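PDB 4YYC: putative trimethylamine methyltransferase from Rhizobium meliloti, which probably acts as a methyltransferase of the trimethylamine methyltransferase type. Local coordinates for residues P274-G279 against L290-A295; Q60-N65 against T285-L290; T221-K226 against K510-K515. All coordinates share one frame; numbering follows the deposited sequence. Where two conformers were deposited one is given.

Contact 1 of 3, residues P274-G279 against L290-A295; sequences PFILSG and LTQILA
Ile276 of strand 269-277 and Ile293 of helix 286-307 meet aslant, the CD1 methyl of the first lying 3.6 Å from CG1 of the second. Both isoleucines carry CG1 beside the backbone N and run on extended (chi2 166° in Ile276, 165° in Ile293), which stretches the longer branch of Ile276 from strand to helix. Pro274 approaches differently: its side chain crosses that of Ile293 at about a right angle, with Pro274 CG 4.2 Å from Ile293 CG2 and 4.0 Å from Ile293 O. A compact ring suits this spot, where it packs against both backbone and side chain of the helix. Beyond the isoleucine pair, Gln292 NE2 bonds to Met281 O and Glu296 OE2 and also lies in plain van der Waals contact with Ile276 CD1, 3.9 Å away. The strand and helix belong to a beta-alpha-beta unit completed by strand 313-322, whose Phe315 and Thr317 also touch Ile293, an arrangement consistent with the family's TIM barrel. Across the two segments the adhesion is therefore apolar and buried, resting on shape and exclusion of water, while the amide nitrogen of Gln292 finds its acceptors outside them.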
loop_
_atom_site.group_PDB
_atom_site.type_symbol
_atom_site.label_atom_id
_atom_site.label_comp_id
_atom_site.label_asym_id
_atom_site.label_seq_id
_atom_site.Cartn_x
_atom_site.Cartn_y
_atom_site.Cartn_z
ATOM N N PRO A 274 9.081 -21.853 0.123
ATOM C CA PRO A 274 9.876 -21.561 -1.052
ATOM C C PRO A 274 10.628 -20.244 -0.864
ATOM O O PRO A 274 10.085 -19.304 -0.267
ATOM C CB PRO A 274 8.808 -21.464 -2.150
ATOM C CG PRO A 274 7.766 -22.438 -1.696
ATOM C CD PRO A 274 7.704 -22.279 -0.218
ATOM N N PHE A 275 11.852 -20.182 -1.348
ATOM C CA PHE A 275 12.660 -18.972 -1.276
ATOM C C PHE A 275 13.000 -18.565 -2.696
ATOM O O PHE A 275 13.902 -19.147 -3.318
ATOM C CB PHE A 275 13.923 -19.234 -0.467
ATOM C CG PHE A 275 14.737 -17.996 -0.217
ATOM C CD1 PHE A 275 14.433 -17.173 0.859
ATOM C CD2 PHE A 275 15.741 -17.630 -1.084
ATOM C CE1 PHE A 275 15.145 -16.002 1.085
ATOM C CE2 PHE A 275 16.484 -16.458 -0.865
ATOM C CZ PHE A 275 16.177 -15.657 0.216
ATOM N N ILE A 276 12.258 -17.595 -3.207
ATOM C CA ILE A 276 12.232 -17.339 -4.622
ATOM C C ILE A 276 12.484 -15.890 -4.995
ATOM O O ILE A 276 11.905 -14.977 -4.405
ATOM C CB ILE A 276 10.921 -17.817 -5.201
ATOM C CG1 ILE A 276 10.991 -19.358 -5.295
ATOM C CG2 ILE A 276 10.578 -17.239 -6.557
ATOM C CD1 ILE A 276 9.635 -19.922 -5.532
ATOM N N LEU A 277 13.413 -15.712 -5.935
ATOM C CA LEU A 277 13.504 -14.512 -6.731
ATOM C C LEU A 277 13.031 -14.906 -8.130
ATOM O O LEU A 277 13.691 -15.711 -8.819
ATOM C CB LEU A 277 14.936 -14.014 -6.779
ATOM C CG LEU A 277 15.526 -13.658 -5.403
ATOM C CD1 LEU A 277 16.961 -13.207 -5.617
ATOM C CD2 LEU A 277 14.692 -12.566 -4.749
ATOM N N SER A 278 11.921 -14.341 -8.573
ATOM C CA SER A 278 11.337 -14.729 -9.857
ATOM C C SER A 278 12.292 -14.363 -10.975
ATOM O O SER A 278 12.856 -13.265 -10.973
ATOM C CB SER A 278 9.991 -14.066 -10.080
ATOM O OG SER A 278 9.012 -14.622 -9.240
ATOM N N GLY A 279 12.485 -15.284 -11.926
ATOM C CA GLY A 279 13.526 -15.124 -12.941
ATOM C C GLY A 279 14.831 -15.823 -12.613
ATOM O O GLY A 279 15.675 -16.049 -13.490
ATOM N N LEU A 290 3.858 -19.087 -9.261
ATOM C CA LEU A 290 2.824 -19.684 -8.419
ATOM C C LEU A 290 2.754 -21.201 -8.541
ATOM O O LEU A 290 2.516 -21.896 -7.573
ATOM C CB LEU A 290 1.434 -19.141 -8.737
ATOM C CG LEU A 290 1.171 -17.766 -8.163
ATOM C CD1 LEU A 290 -0.140 -17.250 -8.697
ATOM C CD2 LEU A 290 1.174 -17.781 -6.633
ATOM N N THR A 291 2.854 -21.716 -9.767
ATOM C CA THR A 291 2.821 -23.134 -9.981
ATOM C C THR A 291 3.973 -23.812 -9.223
ATOM O O THR A 291 3.793 -24.841 -8.563
ATOM C CB THR A 291 2.937 -23.401 -11.494
ATOM O OG1 THR A 291 1.808 -22.782 -12.119
ATOM C CG2 THR A 291 2.962 -24.837 -11.781
ATOM N N GLN A 292 5.173 -23.251 -9.366
ATOM C CA GLN A 292 6.328 -23.842 -8.677
ATOM C C GLN A 292 6.178 -23.769 -7.156
ATOM O O GLN A 292 6.477 -24.722 -6.439
ATOM C CB GLN A 292 7.616 -23.180 -9.100
ATOM C CG GLN A 292 8.844 -24.005 -8.748
ATOM C CD GLN A 292 10.085 -23.176 -9.032
ATOM O OE1 GLN A 292 10.407 -22.949 -10.173
ATOM N NE2 GLN A 292 10.762 -22.694 -7.988
ATOM N N ILE A 293 5.735 -22.623 -6.672
ATOM C CA ILE A 293 5.463 -22.465 -5.257
ATOM C C ILE A 293 4.511 -23.529 -4.723
ATOM O O ILE A 293 4.774 -24.171 -3.699
ATOM C CB ILE A 293 4.906 -21.058 -4.942
ATOM C CG1 ILE A 293 6.038 -20.036 -5.038
ATOM C CG2 ILE A 293 4.283 -21.028 -3.555
ATOM C CD1 ILE A 293 5.504 -18.603 -5.103
ATOM N N LEU A 294 3.405 -23.726 -5.427
ATOM C CA LEU A 294 2.394 -24.653 -4.959
ATOM C C LEU A 294 2.958 -26.078 -4.948
ATOM O O LEU A 294 2.701 -26.838 -4.004
ATOM C CB LEU A 294 1.107 -24.542 -5.798
ATOM C CG LEU A 294 -0.018 -25.503 -5.421
ATOM C CD1 LEU A 294 -0.423 -25.326 -3.959
ATOM C CD2 LEU A 294 -1.205 -25.262 -6.362
ATOM N N ALA A 295 3.739 -26.442 -5.968
ATOM C CA ALA A 295 4.376 -27.786 -6.002
ATOM C C ALA A 295 5.319 -27.986 -4.821
ATOM O O ALA A 295 5.244 -28.996 -4.123
ATOM C CB ALA A 295 5.115 -27.972 -7.330
#

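Contact 2 of 3, residues Q60-N65 against T285-L290; sequences QLIERN and TVAGTL
Ala287 O is held twice by Thr291, one turn further along the same helix: the backbone N lies 3.0 Å from it in the usual helical pairing, and OG1 hydrogen-bonds to it as well. The hydroxyl thus adds to a carbonyl already used in the helix, which can face the Ile62 CD1 methyl, 3.7 Å away, with its polarity met. Ile62 is the single residue of 60-65 that makes the contact, and it does so with two separate branches. Its CD1 also reaches Ala287 CB at 4.0 Å, while CG2 settles at the same distance, 4.0 Å, from Leu290 CB. The fork is set by the torsions: CG2 lies anti to the backbone N, and a bend at chi2 of -58° folds CD1 round towards Ala287, so that the two methyls address successive turns of the other helix. The small side chain of Ala287 lets Ile62 come near the backbone there, and Leu290 presents the root of its side chain, CB, to the isoleucine. At the start of 285-290, Thr285 occupies the N-cap position, and its O accepts the backbone N of Thr289 at 3.0 Å. Thr285 OG1 bonds to Ala430 O of the second subunit, whose Ala430 also packs on Ala287. Helix 56-73 thus lies against the N-terminal half of helix 286-307. Helix 334-350 borders both partners, with Leu346 touching Ile62 and Ala343 touching Leu290, while Asn65 ND2 bonds to Gln431 OE1 of the second subunit, placing the pair of helices at the dimer interface.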
loop_
_atom_site.group_PDB
_atom_site.type_symbol
_atom_site.label_atom_id
_atom_site.label_comp_id
_atom_site.label_asym_id
_atom_site.label_seq_id
_atom_site.Cartn_x
_atom_site.Cartn_y
_atom_site.Cartn_z
ATOM N N GLN A 60 -7.910 -23.078 -10.628
ATOM C CA GLN A 60 -7.884 -24.458 -11.117
ATOM C C GLN A 60 -6.726 -24.736 -12.075
ATOM O O GLN A 60 -6.154 -25.808 -12.068
ATOM C CB GLN A 60 -9.221 -24.787 -11.793
ATOM C CG GLN A 60 -10.329 -24.974 -10.778
ATOM C CD GLN A 60 -11.625 -25.441 -11.426
ATOM O OE1 GLN A 60 -11.604 -26.180 -12.388
ATOM N NE2 GLN A 60 -12.738 -25.001 -10.903
ATOM N N LEU A 61 -6.381 -23.752 -12.892
ATOM C CA LEU A 61 -5.285 -23.891 -13.829
ATOM C C LEU A 61 -3.951 -24.072 -13.117
ATOM O O LEU A 61 -3.180 -24.965 -13.449
ATOM C CB LEU A 61 -5.264 -22.669 -14.733
ATOM C CG LEU A 61 -4.122 -22.554 -15.731
ATOM C CD1 LEU A 61 -4.148 -23.719 -16.690
ATOM C CD2 LEU A 61 -4.310 -21.239 -16.506
ATOM N N ILE A 62 -3.701 -23.199 -12.147
ATOM C CA ILE A 62 -2.469 -23.282 -11.358
ATOM C C ILE A 62 -2.425 -24.598 -10.582
ATOM O O ILE A 62 -1.394 -25.256 -10.548
ATOM C CB ILE A 62 -2.299 -22.088 -10.409
ATOM C CG1 ILE A 62 -2.266 -20.758 -11.188
ATOM C CG2 ILE A 62 -1.026 -22.236 -9.587
ATOM C CD1 ILE A 62 -1.181 -20.667 -12.233
ATOM N N GLU A 63 -3.532 -24.994 -9.974
ATOM C CA GLU A 63 -3.593 -26.246 -9.204
ATOM C C GLU A 63 -3.320 -27.466 -10.108
ATOM O O GLU A 63 -2.542 -28.346 -9.770
ATOM C CB GLU A 63 -4.942 -26.351 -8.467
ATOM C CG GLU A 63 -5.062 -25.344 -7.329
ATOM C CD GLU A 63 -6.451 -25.180 -6.750
ATOM O OE1 GLU A 63 -7.447 -25.442 -7.456
ATOM O OE2 GLU A 63 -6.564 -24.684 -5.615
ATOM N N ARG A 64 -3.919 -27.477 -11.288
ATOM C CA ARG A 64 -3.710 -28.554 -12.224
ATOM C C ARG A 64 -2.249 -28.614 -12.683
ATOM O O ARG A 64 -1.626 -29.691 -12.717
ATOM C CB ARG A 64 -4.616 -28.323 -13.443
ATOM C CG ARG A 64 -4.781 -29.460 -14.382
ATOM C CD ARG A 64 -6.026 -29.263 -15.245
ATOM N NE ARG A 64 -6.106 -27.959 -15.887
ATOM C CZ ARG A 64 -7.054 -27.032 -15.708
ATOM N NH1 ARG A 64 -8.092 -27.205 -14.898
ATOM N NH2 ARG A 64 -6.972 -25.903 -16.385
ATOM N N ASN A 65 -1.690 -27.456 -13.012
ATOM C CA ASN A 65 -0.309 -27.381 -13.449
ATOM C C ASN A 65 0.681 -27.790 -12.352
ATOM O O ASN A 65 1.701 -28.425 -12.640
ATOM C CB ASN A 65 0.021 -25.968 -13.991
ATOM C CG ASN A 65 -0.606 -25.706 -15.349
ATOM O OD1 ASN A 65 -1.287 -26.563 -15.920
ATOM N ND2 ASN A 65 -0.372 -24.488 -15.891
ATOM N N THR A 285 7.633 -15.261 -14.790
ATOM C CA THR A 285 6.212 -14.902 -14.754
ATOM C C THR A 285 5.489 -15.278 -13.439
ATOM O O THR A 285 5.885 -16.202 -12.714
ATOM C CB THR A 285 5.477 -15.558 -15.920
ATOM O OG1 THR A 285 5.678 -16.961 -15.798
ATOM C CG2 THR A 285 6.002 -15.069 -17.246
ATOM N N VAL A 286 4.394 -14.567 -13.180
ATOM C CA VAL A 286 3.590 -14.759 -11.979
ATOM C C VAL A 286 2.999 -16.165 -11.972
ATOM O O VAL A 286 3.155 -16.906 -10.990
ATOM C CB VAL A 286 2.493 -13.686 -11.866
ATOM C CG1 VAL A 286 1.526 -14.002 -10.709
ATOM C CG2 VAL A 286 3.173 -12.352 -11.667
ATOM N N ALA A 287 2.346 -16.553 -13.067
ATOM C CA ALA A 287 1.732 -17.846 -13.111
ATOM C C ALA A 287 2.730 -19.012 -12.950
ATOM O O ALA A 287 2.447 -19.969 -12.232
ATOM C CB ALA A 287 0.940 -18.049 -14.363
ATOM N N GLY A 288 3.890 -18.918 -13.585
ATOM C CA GLY A 288 4.895 -19.961 -13.440
ATOM C C GLY A 288 5.470 -20.037 -12.042
ATOM O O GLY A 288 5.710 -21.143 -11.526
ATOM N N THR A 289 5.684 -18.871 -11.439
ATOM C CA THR A 289 6.155 -18.789 -10.075
ATOM C C THR A 289 5.131 -19.438 -9.121
ATOM O O THR A 289 5.516 -20.225 -8.268
ATOM C CB THR A 289 6.432 -17.329 -9.682
ATOM O OG1 THR A 289 7.564 -16.856 -10.433
ATOM C CG2 THR A 289 6.729 -17.158 -8.204
ATOM N N LEU A 290 3.858 -19.087 -9.261
ATOM C CA LEU A 290 2.824 -19.684 -8.419
ATOM C C LEU A 290 2.754 -21.201 -8.541
ATOM O O LEU A 290 2.516 -21.896 -7.573
ATOM C CB LEU A 290 1.434 -19.141 -8.737
ATOM C CG LEU A 290 1.171 -17.766 -8.163
ATOM C CD1 LEU A 290 -0.140 -17.250 -8.697
ATOM C CD2 LEU A 290 1.174 -17.781 -6.633
#

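Contact 3 of 3, residues T221-K226 against K510-K515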
loop_
_atom_site.group_PDB
_atom_site.type_symbol
_atom_site.label_atom_id
_atom_site.label_comp_id
_atom_site.label_asym_id
_atom_site.label_seq_id
_atom_site.Cartn_x
_atom_site.Cartn_y
_atom_site.Cartn_z
ATOM N N THR A 221 16.083 -26.754 21.091
ATOM C CA THR A 221 14.964 -25.848 21.223
ATOM C C THR A 221 13.796 -26.539 21.906
ATOM O O THR A 221 13.189 -25.990 22.814
ATOM C CB THR A 221 14.516 -25.314 19.850
ATOM O OG1 THR A 221 15.607 -24.612 19.207
ATOM C CG2 THR A 221 13.310 -24.383 19.951
ATOM N N VAL A 222 13.497 -27.757 21.472
ATOM C CA VAL A 222 12.411 -28.537 22.084
ATOM C C VAL A 222 12.717 -28.773 23.558
ATOM O O VAL A 222 11.834 -28.666 24.399
ATOM C CB VAL A 222 12.136 -29.847 21.295
ATOM C CG1 VAL A 222 11.150 -30.745 22.042
ATOM C CG2 VAL A 222 11.615 -29.527 19.909
ATOM N N ALA A 223 13.940 -29.113 23.895
ATOM C CA ALA A 223 14.297 -29.368 25.282
ATOM C C ALA A 223 14.117 -28.115 26.156
ATOM O O ALA A 223 13.607 -28.209 27.285
ATOM C CB ALA A 223 15.736 -29.919 25.371
HETATM N N MSE A 224 14.518 -26.961 25.633
HETATM C CA MSE A 224 14.330 -25.711 26.328
HETATM C C MSE A 224 12.867 -25.419 26.489
HETATM O O MSE A 224 12.458 -24.964 27.528
HETATM C CB MSE A 224 15.046 -24.613 25.572
HETATM C CG MSE A 224 16.536 -24.785 25.830
HETATM SE SE MSE A 224 17.627 -23.480 24.853
HETATM C CE MSE A 224 17.218 -22.030 26.061
ATOM N N ALA A 225 12.075 -25.620 25.436
ATOM C CA ALA A 225 10.646 -25.389 25.495
ATOM C C ALA A 225 10.002 -26.253 26.563
ATOM O O ALA A 225 9.073 -25.786 27.280
ATOM C CB ALA A 225 9.997 -25.675 24.150
ATOM N N LYS A 226 10.461 -27.504 26.693
ATOM C CA LYS A 226 9.904 -28.401 27.723
ATOM C C LYS A 226 10.247 -27.956 29.121
ATOM O O LYS A 226 9.414 -28.091 30.014
ATOM C CB LYS A 226 10.319 -29.842 27.498
ATOM C CG LYS A 226 9.699 -30.448 26.271
ATOM C CD LYS A 226 10.006 -31.933 26.075
ATOM C CE LYS A 226 9.205 -32.447 24.900
ATOM N NZ LYS A 226 9.245 -33.902 24.802
ATOM N N LYS A 510 19.370 -22.096 32.346
ATOM C CA LYS A 510 20.789 -21.783 32.400
ATOM C C LYS A 510 21.601 -23.041 32.627
ATOM O O LYS A 510 22.672 -23.182 32.061
ATOM C CB LYS A 510 21.075 -20.814 33.538
ATOM C CG LYS A 510 20.573 -19.421 33.305
ATOM C CD LYS A 510 20.826 -18.609 34.575
ATOM C CE LYS A 510 20.622 -17.157 34.270
ATOM N NZ LYS A 510 21.748 -16.607 33.470
ATOM N N GLU A 511 21.096 -23.950 33.453
ATOM C CA GLU A 511 21.823 -25.223 33.702
ATOM C C GLU A 511 21.903 -26.058 32.444
ATOM O O GLU A 511 22.966 -26.599 32.137
ATOM C CB GLU A 511 21.201 -26.037 34.834
ATOM C CG GLU A 511 21.633 -25.532 36.192
ATOM C CD GLU A 511 21.041 -26.309 37.351
ATOM O OE1 GLU A 511 20.715 -25.632 38.370
ATOM O OE2 GLU A 511 20.958 -27.577 37.269
ATOM N N PHE A 512 20.798 -26.105 31.695
ATOM C CA PHE A 512 20.744 -26.833 30.416
ATOM C C PHE A 512 21.723 -26.261 29.411
ATOM O O PHE A 512 22.479 -26.991 28.751
ATOM C CB PHE A 512 19.346 -26.816 29.841
ATOM C CG PHE A 512 19.250 -27.421 28.451
ATOM C CD1 PHE A 512 19.119 -28.805 28.280
ATOM C CD2 PHE A 512 19.327 -26.613 27.317
ATOM C CE1 PHE A 512 19.074 -29.368 27.004
ATOM C CE2 PHE A 512 19.280 -27.179 26.043
ATOM C CZ PHE A 512 19.145 -28.550 25.891
ATOM N N ILE A 513 21.681 -24.944 29.285
ATOM C CA ILE A 513 22.543 -24.253 28.341
ATOM C C ILE A 513 24.001 -24.520 28.691
ATOM O O ILE A 513 24.778 -24.814 27.793
ATOM C CB ILE A 513 22.216 -22.747 28.285
ATOM C CG1 ILE A 513 20.818 -22.582 27.672
ATOM C CG2 ILE A 513 23.273 -21.990 27.485
ATOM C CD1 ILE A 513 20.308 -21.175 27.839
ATOM N N ALA A 514 24.361 -24.337 29.956
ATOM C CA ALA A 514 25.748 -24.521 30.374
ATOM C C ALA A 514 26.229 -25.935 30.091
ATOM O O ALA A 514 27.368 -26.141 29.656
ATOM C CB ALA A 514 25.930 -24.163 31.852
ATOM N N LYS A 515 25.388 -26.918 30.380
ATOM C CA LYS A 515 25.732 -28.296 30.129
ATOM C C LYS A 515 25.970 -28.530 28.639
ATOM O O LYS A 515 26.962 -29.137 28.251
ATOM C CB LYS A 515 24.633 -29.182 30.700
ATOM C CG LYS A 515 24.750 -30.662 30.395
ATOM C CD LYS A 515 23.708 -31.427 31.198
#
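The ring of Phe512 is met by two carbons of the other helix, Ala223 CB and Met224 CG, both approaching obliquely and, like Met224 SE, from the same side of its plane. Ala223 CB lies 3.7 Å from Phe512 CZ, and Met224 CG lies 3.6 Å from Phe512 CE2, so adjacent residues of 221-226 share the outer part of the ring. With CG anti to its backbone N (chi1 174°), the phenylalanine projects across to helix 215-229, where Asp220 and Ile227 touch it as well. The Met224 side chain crosses Phe512 at about a right angle. Met224, built as selenomethionine, has its SE atom 5.3 Å from the ring centroid and well away from the ring normal, a Met-aromatic contact of oblique geometry. Its chain then bends at chi3 (77°), carrying the terminal methyl past the ring to the next residue of the opposing helix: Met224 CE ends 3.7 Å from Ile513 CD1. A flexible, unbranched side chain suits this double task, and the small Ala223 lets the bulky ring come close to its helix. The two segments run nearly antiparallel, with 157° between their directions, and their axes approach to 10.7 Å, a spacing bridged by the phenylalanine and methionine side chains. Val197 and Tyr198 of helix 192-202 extend the packing, the first against Met224 and the second against Ile513. All the contacts between the segments are made by carbon and selenium, so dispersion and the partial burial of apolar surface probably hold the C-terminal helix 503-518 here.

In the fold
Contacts 1 and 2 are neighbours, their centres about 10 Å apart. They share Leu290 and helix 286-307, which faces strand 269-277 in one and helix 56-73 in the other. Packing of Thr291 on Ile62 ties them together, as does, in the Ser278 conformer given, a probable hydrogen bond between Ser278 OG and Thr289 OG1 (2.9 Å), and both touch the second subunit. Contact 3 stands apart, its centre about 36 Å from that of contact 1 and 44 Å from that of contact 2, on the opposite side of the chain's centre from contact 2. Of the bound unknown ligand, the side chain of Pro274 in contact 1 is about 8 Å away.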